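Local structure of peroxisomal acyl-coenzyme A oxidase 1 (Arabidopsis thaliana, 1W07) at residues S51-L56 against I93-Y98; M229-Y234 against Y404-G409; L465-G470 against V483-E488; E488-R493 against L568-S573. The protein catalyses the FAD-dependent desaturation of long- and medium-chain acyl-CoAs to 2-trans-enoyl-CoAs, passing electrons to oxygen to give hydrogen peroxide in peroxisomal beta-oxidation. The protein carries 1 engineered substitution. All coordinates share one frame; numbering follows the deposited sequence.

Contact 1: S51-L56 against I93-Y98; sequences SNRARL and IDQPAY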
loop_
_atom_site.group_PDB
_atom_site.type_symbol
_atom_site.label_atom_id
_atom_site.label_comp_id
_atom_site.label_asym_id
_atom_site.label_seq_id
_atom_site.Cartn_x
_atom_site.Cartn_y
_atom_site.Cartn_z
ATOM N N SER B 51 -2.419 -6.574 21.520
ATOM C CA SER B 51 -1.064 -6.212 21.083
ATOM C C SER B 51 -0.220 -7.463 20.829
ATOM O O SER B 51 0.885 -7.375 20.291
ATOM C CB SER B 51 -0.373 -5.332 22.135
ATOM O OG SER B 51 -0.177 -6.032 23.352
ATOM N N ASN B 52 -0.751 -8.624 21.213
ATOM C CA ASN B 52 -0.058 -9.906 21.046
ATOM C C ASN B 52 -0.675 -10.693 19.885
ATOM O O ASN B 52 -0.295 -11.832 19.604
ATOM C CB ASN B 52 -0.181 -10.726 22.339
ATOM C CG ASN B 52 -1.586 -11.286 22.551
ATOM O OD1 ASN B 52 -2.580 -10.606 22.300
ATOM N ND2 ASN B 52 -1.668 -12.526 23.033
ATOM N N ARG B 53 -1.620 -10.049 19.212
ATOM C CA ARG B 53 -2.354 -10.641 18.109
ATOM C C ARG B 53 -1.470 -11.251 17.018
ATOM O O ARG B 53 -1.794 -12.310 16.474
ATOM C CB ARG B 53 -3.292 -9.583 17.527
ATOM C CG ARG B 53 -4.326 -10.102 16.569
ATOM C CD ARG B 53 -5.098 -8.937 15.979
ATOM N NE ARG B 53 -6.134 -8.431 16.864
ATOM C CZ ARG B 53 -6.730 -7.251 16.712
ATOM N NH1 ARG B 53 -6.371 -6.454 15.719
ATOM N NH2 ARG B 53 -7.705 -6.881 17.534
ATOM N N ALA B 54 -0.354 -10.595 16.711
ATOM C CA ALA B 54 0.567 -11.085 15.690
ATOM C C ALA B 54 1.409 -12.275 16.153
ATOM O O ALA B 54 2.116 -12.882 15.353
ATOM C CB ALA B 54 1.482 -9.954 15.220
ATOM N N ARG B 55 1.342 -12.615 17.432
ATOM C CA ARG B 55 2.109 -13.746 17.938
ATOM C C ARG B 55 1.239 -15.011 18.075
ATOM O O ARG B 55 1.660 -16.015 18.647
ATOM C CB ARG B 55 2.740 -13.384 19.288
ATOM C CG ARG B 55 3.858 -12.343 19.199
ATOM C CD ARG B 55 4.565 -12.208 20.535
ATOM N NE ARG B 55 3.751 -11.479 21.498
ATOM C CZ ARG B 55 3.687 -10.154 21.561
ATOM N NH1 ARG B 55 4.391 -9.410 20.716
ATOM N NH2 ARG B 55 2.913 -9.572 22.467
ATOM N N LEU B 56 0.029 -14.974 17.532
ATOM C CA LEU B 56 -0.878 -16.117 17.630
ATOM C C LEU B 56 -0.994 -16.867 16.311
ATOM O O LEU B 56 -0.884 -16.261 15.247
ATOM C CB LEU B 56 -2.268 -15.633 18.082
ATOM C CG LEU B 56 -2.370 -14.928 19.449
ATOM C CD1 LEU B 56 -3.738 -14.263 19.569
ATOM C CD2 LEU B 56 -2.142 -15.925 20.592
ATOM N N ILE B 93 -13.239 -3.109 20.710
ATOM C CA ILE B 93 -12.625 -4.435 20.832
ATOM C C ILE B 93 -11.707 -4.565 19.598
ATOM O O ILE B 93 -10.685 -5.262 19.627
ATOM C CB ILE B 93 -13.707 -5.549 20.854
ATOM C CG1 ILE B 93 -14.444 -5.513 22.198
ATOM C CG2 ILE B 93 -13.077 -6.918 20.611
ATOM C CD1 ILE B 93 -15.595 -6.518 22.301
ATOM N N ASP B 94 -12.106 -3.890 18.517
ATOM C CA ASP B 94 -11.321 -3.806 17.293
ATOM C C ASP B 94 -10.827 -5.133 16.720
ATOM O O ASP B 94 -9.644 -5.291 16.419
ATOM C CB ASP B 94 -10.140 -2.882 17.584
ATOM C CG ASP B 94 -9.412 -2.445 16.335
ATOM O OD1 ASP B 94 -8.178 -2.296 16.402
ATOM O OD2 ASP B 94 -10.073 -2.226 15.301
ATOM N N GLN B 95 -11.725 -6.101 16.571
ATOM C CA GLN B 95 -11.299 -7.382 16.039
ATOM C C GLN B 95 -12.335 -7.997 15.115
ATOM O O GLN B 95 -13.385 -8.451 15.554
ATOM C CB GLN B 95 -10.961 -8.336 17.191
ATOM C CG GLN B 95 -10.316 -9.650 16.736
ATOM C CD GLN B 95 -9.329 -10.202 17.750
ATOM O OE1 GLN B 95 -8.508 -9.463 18.298
ATOM N NE2 GLN B 95 -9.385 -11.507 17.986
ATOM N N PRO B 96 -12.053 -8.005 13.804
ATOM C CA PRO B 96 -12.961 -8.564 12.800
ATOM C C PRO B 96 -13.462 -9.936 13.257
ATOM O O PRO B 96 -12.660 -10.822 13.571
ATOM C CB PRO B 96 -12.080 -8.646 11.559
ATOM C CG PRO B 96 -11.201 -7.419 11.719
ATOM C CD PRO B 96 -10.814 -7.494 13.173
ATOM N N ALA B 97 -14.780 -10.111 13.281
ATOM C CA ALA B 97 -15.365 -11.360 13.751
ATOM C C ALA B 97 -16.759 -11.554 13.172
ATOM O O ALA B 97 -17.391 -10.606 12.704
ATOM C CB ALA B 97 -15.431 -11.350 15.284
ATOM N N TYR B 98 -17.238 -12.789 13.222
ATOM C CA TYR B 98 -18.540 -13.148 12.685
ATOM C C TYR B 98 -19.647 -12.232 13.168
ATOM O O TYR B 98 -20.613 -11.977 12.449
ATOM C CB TYR B 98 -18.874 -14.594 13.055
ATOM C CG TYR B 98 -19.151 -14.790 14.522
ATOM C CD1 TYR B 98 -20.448 -14.683 15.025
ATOM C CD2 TYR B 98 -18.126 -15.095 15.409
ATOM C CE1 TYR B 98 -20.717 -14.884 16.371
ATOM C CE2 TYR B 98 -18.378 -15.294 16.760
ATOM C CZ TYR B 98 -19.667 -15.194 17.236
ATOM O OH TYR B 98 -19.914 -15.416 18.571
#
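Arg53 puts its guanidinium against the turn at Asp94 and Gln95 and binds two oxygens there. Arg53 NH2 lies 2.7 Å from the backbone O of Asp94 and bonds to it from above the carbonyl plane, 45° out. Arg53 NH2 also bonds Gln95 OE1 at 2.8 Å, this time in the amide plane and on a lone pair of the oxygen. A weak bond from Arg53 NE reaches Gln95 OE1 at 3.0 Å. Both acceptors lie near the edge of the guanidinium but tilted from its plane. Guanidinium and amide stand almost perpendicular, 86° apart, and the two side chains run antiparallel past one another. The arginine chain runs out extended and turns at chi3 (-80°), which brings NE and NH2 to the acceptors.

The second shell fixes both partners. Arg53 NH1 forms a salt bridge with Glu412; Lys68 also donates to Gln95 OE1, while Gln95 NE2 bonds Thr65. Asp94, with positive phi just past the end of a helix, salt-bridges Arg298 and Lys50. Within the N-terminal helical domain, the contact ties the loop between helices 29-43 and 58-78 to the link between helices 83-93 and 98-113, with helix 58-78 packed beside both.

Contact 2: M229-Y234 against Y404-G409; sequences MGNGAY and YLWCSG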
loop_
_atom_site.group_PDB
_atom_site.type_symbol
_atom_site.label_atom_id
_atom_site.label_comp_id
_atom_site.label_asym_id
_atom_site.label_seq_id
_atom_site.Cartn_x
_atom_site.Cartn_y
_atom_site.Cartn_z
ATOM N N MET B 229 -4.197 -11.372 3.721
ATOM C CA MET B 229 -3.162 -10.369 3.859
ATOM C C MET B 229 -2.980 -9.835 5.284
ATOM O O MET B 229 -3.938 -9.422 5.939
ATOM C CB MET B 229 -3.507 -9.219 2.911
ATOM C CG MET B 229 -2.660 -7.980 3.051
ATOM S SD MET B 229 -3.122 -6.724 1.839
ATOM C CE MET B 229 -2.011 -5.409 2.364
ATOM N N GLY B 230 -1.732 -9.845 5.744
ATOM C CA GLY B 230 -1.401 -9.301 7.052
ATOM C C GLY B 230 -1.403 -10.222 8.256
ATOM O O GLY B 230 -2.098 -11.236 8.279
ATOM N N ASN B 231 -0.607 -9.867 9.261
ATOM C CA ASN B 231 -0.544 -10.636 10.502
ATOM C C ASN B 231 -1.700 -10.169 11.378
ATOM O O ASN B 231 -1.759 -9.004 11.751
ATOM C CB ASN B 231 0.773 -10.376 11.217
ATOM C CG ASN B 231 1.947 -10.931 10.466
ATOM O OD1 ASN B 231 2.029 -12.135 10.230
ATOM N ND2 ASN B 231 2.866 -10.060 10.079
ATOM N N GLY B 232 -2.606 -11.080 11.717
ATOM C CA GLY B 232 -3.764 -10.714 12.509
ATOM C C GLY B 232 -4.802 -10.190 11.530
ATOM O O GLY B 232 -5.260 -10.921 10.648
ATOM N N ALA B 233 -5.171 -8.923 11.683
ATOM C CA ALA B 233 -6.132 -8.273 10.805
ATOM C C ALA B 233 -7.429 -9.062 10.599
ATOM O O ALA B 233 -8.125 -9.384 11.558
ATOM C CB ALA B 233 -5.452 -7.972 9.448
ATOM N N TYR B 234 -7.764 -9.364 9.346
ATOM C CA TYR B 234 -8.995 -10.091 9.060
ATOM C C TYR B 234 -8.856 -11.596 9.262
ATOM O O TYR B 234 -9.804 -12.345 9.021
ATOM C CB TYR B 234 -9.453 -9.825 7.619
ATOM C CG TYR B 234 -10.660 -8.922 7.494
ATOM C CD1 TYR B 234 -10.532 -7.532 7.553
ATOM C CD2 TYR B 234 -11.939 -9.460 7.320
ATOM C CE1 TYR B 234 -11.649 -6.702 7.440
ATOM C CE2 TYR B 234 -13.060 -8.637 7.208
ATOM C CZ TYR B 234 -12.903 -7.256 7.269
ATOM O OH TYR B 234 -13.993 -6.430 7.144
ATOM N N TYR B 404 7.899 -0.194 9.711
ATOM C CA TYR B 404 7.803 -1.533 9.138
ATOM C C TYR B 404 7.542 -2.602 10.211
ATOM O O TYR B 404 7.132 -3.729 9.909
ATOM C CB TYR B 404 9.086 -1.844 8.359
ATOM C CG TYR B 404 9.020 -3.093 7.487
ATOM C CD1 TYR B 404 8.048 -3.239 6.491
ATOM C CD2 TYR B 404 9.937 -4.125 7.659
ATOM C CE1 TYR B 404 7.993 -4.391 5.698
ATOM C CE2 TYR B 404 9.901 -5.261 6.874
ATOM C CZ TYR B 404 8.940 -5.399 5.899
ATOM O OH TYR B 404 8.970 -6.537 5.114
ATOM N N LEU B 405 7.780 -2.252 11.468
ATOM C CA LEU B 405 7.530 -3.175 12.572
ATOM C C LEU B 405 6.045 -3.285 12.872
ATOM O O LEU B 405 5.347 -2.275 12.973
ATOM C CB LEU B 405 8.246 -2.708 13.840
ATOM C CG LEU B 405 9.705 -3.148 14.005
ATOM C CD1 LEU B 405 10.345 -2.427 15.191
ATOM C CD2 LEU B 405 9.731 -4.656 14.187
ATOM N N TRP B 406 5.556 -4.505 13.042
ATOM C CA TRP B 406 4.150 -4.708 13.353
ATOM C C TRP B 406 3.666 -3.868 14.553
ATOM O O TRP B 406 2.544 -3.355 14.538
ATOM C CB TRP B 406 3.896 -6.181 13.663
ATOM C CG TRP B 406 2.447 -6.522 13.683
ATOM C CD1 TRP B 406 1.684 -6.859 12.609
ATOM C CD2 TRP B 406 1.578 -6.546 14.822
ATOM N NE1 TRP B 406 0.395 -7.095 13.003
ATOM C CE2 TRP B 406 0.298 -6.909 14.356
ATOM C CE3 TRP B 406 1.756 -6.295 16.194
ATOM C CZ2 TRP B 406 -0.810 -7.025 15.211
ATOM C CZ3 TRP B 406 0.646 -6.413 17.046
ATOM C CH2 TRP B 406 -0.616 -6.776 16.546
ATOM N N CYS B 407 4.507 -3.723 15.585
ATOM C CA CYS B 407 4.108 -2.980 16.778
ATOM C C CYS B 407 3.898 -1.481 16.507
ATOM O O CYS B 407 3.478 -0.726 17.391
ATOM C CB CYS B 407 5.102 -3.215 17.933
ATOM S SG CYS B 407 6.782 -2.556 17.705
ATOM N N SER B 408 4.153 -1.036 15.278
ATOM C CA SER B 408 3.895 0.368 14.964
ATOM C C SER B 408 2.375 0.562 14.777
ATOM O O SER B 408 1.889 1.705 14.749
ATOM C CB SER B 408 4.635 0.802 13.689
ATOM O OG SER B 408 4.041 0.261 12.518
ATOM N N GLY B 409 1.638 -0.552 14.662
ATOM C CA GLY B 409 0.196 -0.495 14.495
ATOM C C GLY B 409 -0.269 -0.205 13.082
ATOM O O GLY B 409 -1.445 -0.408 12.750
#
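Asn231 and Trp406 bring the two loops closest, their CA atoms 8.1 Å apart, where an irregular run with Gly230 and Gly232 at positive phi faces a short 3-10 turn at 406-408. What joins them is one hydrogen bond from a side chain to the main chain: Trp406 NE1 donates to Asn231 O over 3.1 Å, with an N-H...O angle of 146°. The oxygen lies near the edge of the indole, somewhat out of its plane, and the nitrogen in turn approaches tilted from the carbonyl plane. CG of the tryptophan is anti to the backbone N (chi1 -167°), which carries the indole across to the loop. Asn231 adds its CB, 3.8 Å from Trp406 NE1 and 3.9 Å from Trp406 CD1, so the pyrrole side of the indole meets carbon as well as oxygen. The amide of Asn231 is used elsewhere: ND2 bonds Gly230 O of the second subunit, placing this loop at the dimer interface.

Behind the indole, the 3-10 turn is held by Ser408 N bonding Leu405 O at 2.9 Å and by Gly409 N bonding Trp406 O. Gly409 is the N-cap of helix 410-417, whose Glu412 touches Trp406 and accepts a bond from Ala233 N. The contact thus joins the loop between strands 220-224 and 240-244 of the middle domain to the loop between helix 370-398 and helix 410-417.

Contact 3: L465-G470 against V483-E488; sequences LQCRSG and VLEAFE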
loop_
_atom_site.group_PDB
_atom_site.type_symbol
_atom_site.label_atom_id
_atom_site.label_comp_id
_atom_site.label_asym_id
_atom_site.label_seq_id
_atom_site.Cartn_x
_atom_site.Cartn_y
_atom_site.Cartn_z
ATOM N N LEU B 465 -18.459 26.983 -17.404
ATOM C CA LEU B 465 -17.698 26.533 -18.569
ATOM C C LEU B 465 -17.029 27.675 -19.321
ATOM O O LEU B 465 -16.589 27.507 -20.459
ATOM C CB LEU B 465 -18.599 25.747 -19.525
ATOM C CG LEU B 465 -18.873 24.283 -19.150
ATOM C CD1 LEU B 465 -19.812 23.666 -20.175
ATOM C CD2 LEU B 465 -17.558 23.509 -19.085
ATOM N N GLN B 466 -16.945 28.837 -18.684
ATOM C CA GLN B 466 -16.319 29.992 -19.312
ATOM C C GLN B 466 -15.859 31.004 -18.268
ATOM O O GLN B 466 -15.902 32.211 -18.518
ATOM C CB GLN B 466 -17.299 30.647 -20.286
ATOM N N CYS B 467 -15.413 30.518 -17.109
ATOM C CA CYS B 467 -14.966 31.419 -16.053
ATOM C C CYS B 467 -13.495 31.776 -16.057
ATOM O O CYS B 467 -12.703 31.261 -16.843
ATOM C CB CYS B 467 -15.319 30.893 -14.654
ATOM S SG CYS B 467 -14.751 29.250 -14.076
ATOM N N ARG B 468 -13.155 32.692 -15.163
ATOM C CA ARG B 468 -11.797 33.164 -15.004
ATOM C C ARG B 468 -11.658 33.644 -13.575
ATOM O O ARG B 468 -12.031 34.771 -13.253
ATOM C CB ARG B 468 -11.501 34.317 -15.967
ATOM C CG ARG B 468 -11.260 33.890 -17.406
ATOM C CD ARG B 468 -10.584 35.005 -18.197
ATOM N NE ARG B 468 -10.207 34.572 -19.538
ATOM C CZ ARG B 468 -9.483 35.306 -20.379
ATOM N NH1 ARG B 468 -9.060 36.515 -20.016
ATOM N NH2 ARG B 468 -9.178 34.838 -21.583
ATOM N N SER B 469 -11.138 32.774 -12.719
ATOM C CA SER B 469 -10.937 33.095 -11.315
ATOM C C SER B 469 -10.307 34.480 -11.165
ATOM O O SER B 469 -9.427 34.859 -11.942
ATOM C CB SER B 469 -10.038 32.035 -10.675
ATOM O OG SER B 469 -9.972 32.202 -9.276
ATOM N N GLY B 470 -10.762 35.232 -10.168
ATOM C CA GLY B 470 -10.229 36.564 -9.945
ATOM C C GLY B 470 -9.003 36.571 -9.058
ATOM O O GLY B 470 -8.487 37.633 -8.708
ATOM N N VAL B 483 -12.939 28.787 -4.229
ATOM C CA VAL B 483 -12.618 27.372 -4.236
ATOM C C VAL B 483 -13.741 26.582 -4.888
ATOM O O VAL B 483 -13.493 25.785 -5.782
ATOM C CB VAL B 483 -12.372 26.862 -2.796
ATOM C CG1 VAL B 483 -12.200 25.340 -2.797
ATOM C CG2 VAL B 483 -11.132 27.537 -2.232
ATOM N N LEU B 484 -14.974 26.818 -4.455
ATOM C CA LEU B 484 -16.113 26.102 -5.008
ATOM C C LEU B 484 -16.221 26.288 -6.508
ATOM O O LEU B 484 -16.441 25.323 -7.244
ATOM C CB LEU B 484 -17.418 26.545 -4.340
ATOM C CG LEU B 484 -17.704 25.969 -2.955
ATOM C CD1 LEU B 484 -18.976 26.579 -2.393
ATOM C CD2 LEU B 484 -17.848 24.459 -3.058
ATOM N N GLU B 485 -16.070 27.527 -6.963
ATOM C CA GLU B 485 -16.149 27.827 -8.388
ATOM C C GLU B 485 -15.114 27.017 -9.152
ATOM O O GLU B 485 -15.415 26.417 -10.180
ATOM C CB GLU B 485 -15.916 29.320 -8.635
ATOM C CG GLU B 485 -15.928 29.703 -10.103
ATOM C CD GLU B 485 -15.591 31.163 -10.325
ATOM O OE1 GLU B 485 -14.493 31.595 -9.907
ATOM O OE2 GLU B 485 -16.422 31.876 -10.922
ATOM N N ALA B 486 -13.890 27.008 -8.644
ATOM C CA ALA B 486 -12.817 26.258 -9.285
ATOM C C ALA B 486 -13.138 24.767 -9.389
ATOM O O ALA B 486 -12.989 24.177 -10.459
ATOM C CB ALA B 486 -11.529 26.450 -8.523
ATOM N N PHE B 487 -13.572 24.151 -8.287
ATOM C CA PHE B 487 -13.898 22.718 -8.298
ATOM C C PHE B 487 -15.146 22.376 -9.120
ATOM O O PHE B 487 -15.196 21.329 -9.762
ATOM C CB PHE B 487 -14.072 22.185 -6.872
ATOM C CG PHE B 487 -12.776 21.806 -6.201
ATOM C CD1 PHE B 487 -11.876 22.781 -5.782
ATOM C CD2 PHE B 487 -12.446 20.467 -6.016
ATOM C CE1 PHE B 487 -10.666 22.428 -5.192
ATOM C CE2 PHE B 487 -11.244 20.100 -5.426
ATOM C CZ PHE B 487 -10.350 21.086 -5.014
ATOM N N GLU B 488 -16.153 23.244 -9.093
ATOM C CA GLU B 488 -17.375 22.994 -9.859
ATOM C C GLU B 488 -17.057 23.075 -11.347
ATOM O O GLU B 488 -17.453 22.210 -12.122
ATOM C CB GLU B 488 -18.472 24.004 -9.498
ATOM C CG GLU B 488 -18.938 23.946 -8.050
ATOM C CD GLU B 488 -20.043 24.939 -7.753
ATOM O OE1 GLU B 488 -20.069 26.003 -8.403
ATOM O OE2 GLU B 488 -20.872 24.673 -6.858
HETATM O O HOH W 1 -12.107 30.612 -8.823
#
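Glu485 reaches out from its helix and sets its carboxylate beside Cys467 CB and Ser469 CA. The two oxygens divide the work: Glu485 OE2 lies 4.0 Å from Cys467 CB, and Glu485 OE1 is 4.1 Å from Ser469 CA. Further back, Glu485 CG passes 4.2 Å from Cys467 SG. An extended chain (chi1 178°, chi2 -176°) gives the acid the length to span the distance from the helix.

The polar link is made by a water. Ser469 OG donates to it at 2.7 Å, and the water donates a hydrogen bond to Glu485 OE1 at 2.8 Å, a one-water bridge between hydroxyl and carboxylate. The two groups therefore meet through this water rather than directly.

This is the point where the loop after helix 461-464 folds back along helix 480-503, in the helical C-terminal part of the oxidase. A disulfide from Cys467 to Cys576 fastens the loop covalently to the chain beyond helix 568-572, and Ser469 and Cys576 are also joined through their backbones. Ser469 O takes a bond from Gln581 as well. On the helix, Phe487 points to the interior and sets its ring edge-to-face with Phe571, while Cys467 touches Ala489 one turn beyond Glu485.

Contact 4: E488-R493 against L568-S573; sequences EARALR and LGDFLS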
loop_
_atom_site.group_PDB
_atom_site.type_symbol
_atom_site.label_atom_id
_atom_site.label_comp_id
_atom_site.label_asym_id
_atom_site.label_seq_id
_atom_site.Cartn_x
_atom_site.Cartn_y
_atom_site.Cartn_z
ATOM N N GLU B 488 -16.153 23.244 -9.093
ATOM C CA GLU B 488 -17.375 22.994 -9.859
ATOM C C GLU B 488 -17.057 23.075 -11.347
ATOM O O GLU B 488 -17.453 22.210 -12.122
ATOM C CB GLU B 488 -18.472 24.004 -9.498
ATOM C CG GLU B 488 -18.938 23.946 -8.050
ATOM C CD GLU B 488 -20.043 24.939 -7.753
ATOM O OE1 GLU B 488 -20.069 26.003 -8.403
ATOM O OE2 GLU B 488 -20.872 24.673 -6.858
ATOM N N ALA B 489 -16.326 24.110 -11.739
ATOM C CA ALA B 489 -15.940 24.279 -13.136
ATOM C C ALA B 489 -15.100 23.102 -13.629
ATOM O O ALA B 489 -15.338 22.555 -14.705
ATOM C CB ALA B 489 -15.158 25.571 -13.305
ATOM N N ARG B 490 -14.110 22.715 -12.837
ATOM C CA ARG B 490 -13.241 21.606 -13.196
ATOM C C ARG B 490 -14.019 20.302 -13.406
ATOM O O ARG B 490 -13.782 19.575 -14.373
ATOM C CB ARG B 490 -12.169 21.436 -12.112
ATOM C CG ARG B 490 -11.362 20.161 -12.215
ATOM C CD ARG B 490 -11.690 19.237 -11.054
ATOM N NE ARG B 490 -10.828 18.046 -11.025
ATOM C CZ ARG B 490 -10.618 17.324 -9.928
ATOM N NH1 ARG B 490 -11.195 17.676 -8.781
ATOM N NH2 ARG B 490 -9.835 16.261 -9.970
ATOM N N ALA B 491 -14.957 20.018 -12.510
ATOM C CA ALA B 491 -15.774 18.810 -12.602
ATOM C C ALA B 491 -16.731 18.872 -13.791
ATOM O O ALA B 491 -16.811 17.938 -14.588
ATOM C CB ALA B 491 -16.563 18.619 -11.321
ATOM N N LEU B 492 -17.462 19.978 -13.899
ATOM C CA LEU B 492 -18.414 20.167 -14.988
ATOM C C LEU B 492 -17.703 20.099 -16.335
ATOM O O LEU B 492 -18.184 19.465 -17.266
ATOM C CB LEU B 492 -19.123 21.519 -14.845
ATOM C CG LEU B 492 -20.104 21.910 -15.964
ATOM C CD1 LEU B 492 -21.191 20.862 -16.107
ATOM C CD2 LEU B 492 -20.722 23.252 -15.631
ATOM N N ARG B 493 -16.558 20.767 -16.421
ATOM C CA ARG B 493 -15.768 20.792 -17.635
ATOM C C ARG B 493 -15.381 19.381 -18.078
ATOM O O ARG B 493 -15.523 19.023 -19.250
ATOM C CB ARG B 493 -14.515 21.638 -17.411
ATOM C CG ARG B 493 -13.458 21.524 -18.494
ATOM C CD ARG B 493 -13.911 22.125 -19.803
ATOM N NE ARG B 493 -12.985 23.162 -20.267
ATOM C CZ ARG B 493 -13.077 23.762 -21.448
ATOM N NH1 ARG B 493 -14.056 23.429 -22.278
ATOM N NH2 ARG B 493 -12.203 24.697 -21.792
ATOM N N LEU B 568 -3.818 19.405 -10.644
ATOM C CA LEU B 568 -3.583 20.677 -11.320
ATOM C C LEU B 568 -3.972 20.645 -12.804
ATOM O O LEU B 568 -4.640 21.559 -13.295
ATOM C CB LEU B 568 -2.104 21.086 -11.170
ATOM C CG LEU B 568 -1.690 22.447 -11.765
ATOM C CD1 LEU B 568 -2.476 23.548 -11.077
ATOM C CD2 LEU B 568 -0.190 22.686 -11.597
ATOM N N GLY B 569 -3.559 19.591 -13.504
ATOM C CA GLY B 569 -3.873 19.453 -14.916
ATOM C C GLY B 569 -5.350 19.632 -15.231
ATOM O O GLY B 569 -5.695 20.229 -16.254
ATOM N N ASP B 570 -6.226 19.115 -14.364
ATOM C CA ASP B 570 -7.678 19.231 -14.564
ATOM C C ASP B 570 -8.144 20.694 -14.495
ATOM O O ASP B 570 -8.988 21.121 -15.288
ATOM C CB ASP B 570 -8.450 18.439 -13.498
ATOM C CG ASP B 570 -8.229 16.935 -13.579
ATOM O OD1 ASP B 570 -7.681 16.437 -14.584
ATOM O OD2 ASP B 570 -8.628 16.247 -12.614
ATOM N N PHE B 571 -7.618 21.455 -13.534
ATOM C CA PHE B 571 -8.008 22.859 -13.376
ATOM C C PHE B 571 -7.444 23.787 -14.472
ATOM O O PHE B 571 -8.155 24.668 -14.967
ATOM C CB PHE B 571 -7.583 23.371 -11.993
ATOM C CG PHE B 571 -8.287 22.689 -10.849
ATOM C CD1 PHE B 571 -7.884 21.430 -10.415
ATOM C CD2 PHE B 571 -9.368 23.297 -10.219
ATOM C CE1 PHE B 571 -8.546 20.780 -9.374
ATOM C CE2 PHE B 571 -10.040 22.656 -9.176
ATOM C CZ PHE B 571 -9.625 21.393 -8.753
ATOM N N LEU B 572 -6.180 23.594 -14.849
ATOM C CA LEU B 572 -5.570 24.427 -15.882
ATOM C C LEU B 572 -6.214 24.235 -17.257
ATOM O O LEU B 572 -6.100 25.100 -18.127
ATOM C CB LEU B 572 -4.069 24.154 -15.980
ATOM C CG LEU B 572 -3.207 24.695 -14.840
ATOM C CD1 LEU B 572 -1.740 24.375 -15.105
ATOM C CD2 LEU B 572 -3.423 26.201 -14.705
ATOM N N SER B 573 -6.886 23.108 -17.457
ATOM C CA SER B 573 -7.542 22.851 -18.734
ATOM C C SER B 573 -8.809 23.688 -18.910
ATOM O O SER B 573 -9.270 23.893 -20.032
ATOM C CB SER B 573 -7.904 21.373 -18.856
ATOM O OG SER B 573 -6.743 20.567 -18.937
HETATM O O HOH W 2 -11.450 20.093 -16.687
#
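A salt bridge joins Arg490 to Asp570, with NE and NH2 of the arginine both converging on the single oxygen OD2. The shorter arm is Arg490 NH2 to Asp570 OD2 at 2.9 Å, fairly straight at 157°, and it uses the anti lone pair of that oxygen; Arg490 NE stands 3.3 Å from Asp570 OD2. The carboxylate oxygen lies in the guanidinium plane. Arg490 NH1 has a further partner in Gln528, which helps fix the rotation of the group.

Helix 480-503 here packs against the short helix 568-572, in the all-helical C-terminal region, and Arg490 lies between them. Its CG sits 3.9 Å from the centroid of the Phe571 ring, 4° off the normal, a CH-pi contact straight over the face. Arg490 CD follows at 3.8 Å from Phe571 CZ, and Phe571 CE1 lies over one face of the guanidinium, toward its rim, the planes 28° apart. A bend at chi2 lets the aliphatic part lie on the phenyl while the charged end turns to the aspartate.

Between the backbones, a water donates to Asp570 O at 3.0 Å and weakly to Arg490 O. Farther along, Arg493 NH2 comes within 3.5 Å of Ser573 O. Ser573 OG itself bonds back to Gly569 O at 2.9 Å, and Ser573 and Leu572 pack on Leu572 and Ser573 of the second subunit.

In the fold
The four contacts fall into two pairs. Contacts 1 and 2 have centres 10 Å apart and meet at Trp406, which packs on Ala54 (Ala54 CB to Trp406 CE2, 3.4 Å); Glu412 binds Arg53 of one and Ala233 of the other. This pair lies near the cofactor: the side chain of Trp406 lies about 12 Å from a bound FAD and that of Gln95 about 14 Å, while Tyr404 of contact 2 belongs to an FAD pocket. Contacts 3 and 4, with centres 8 Å apart, share helix 480-503 and Glu488. Centres of contacts 1 and 3 are about 48 Å apart, on opposite sides of the chain's centre. Contacts 2 and 4 both touch the second subunit.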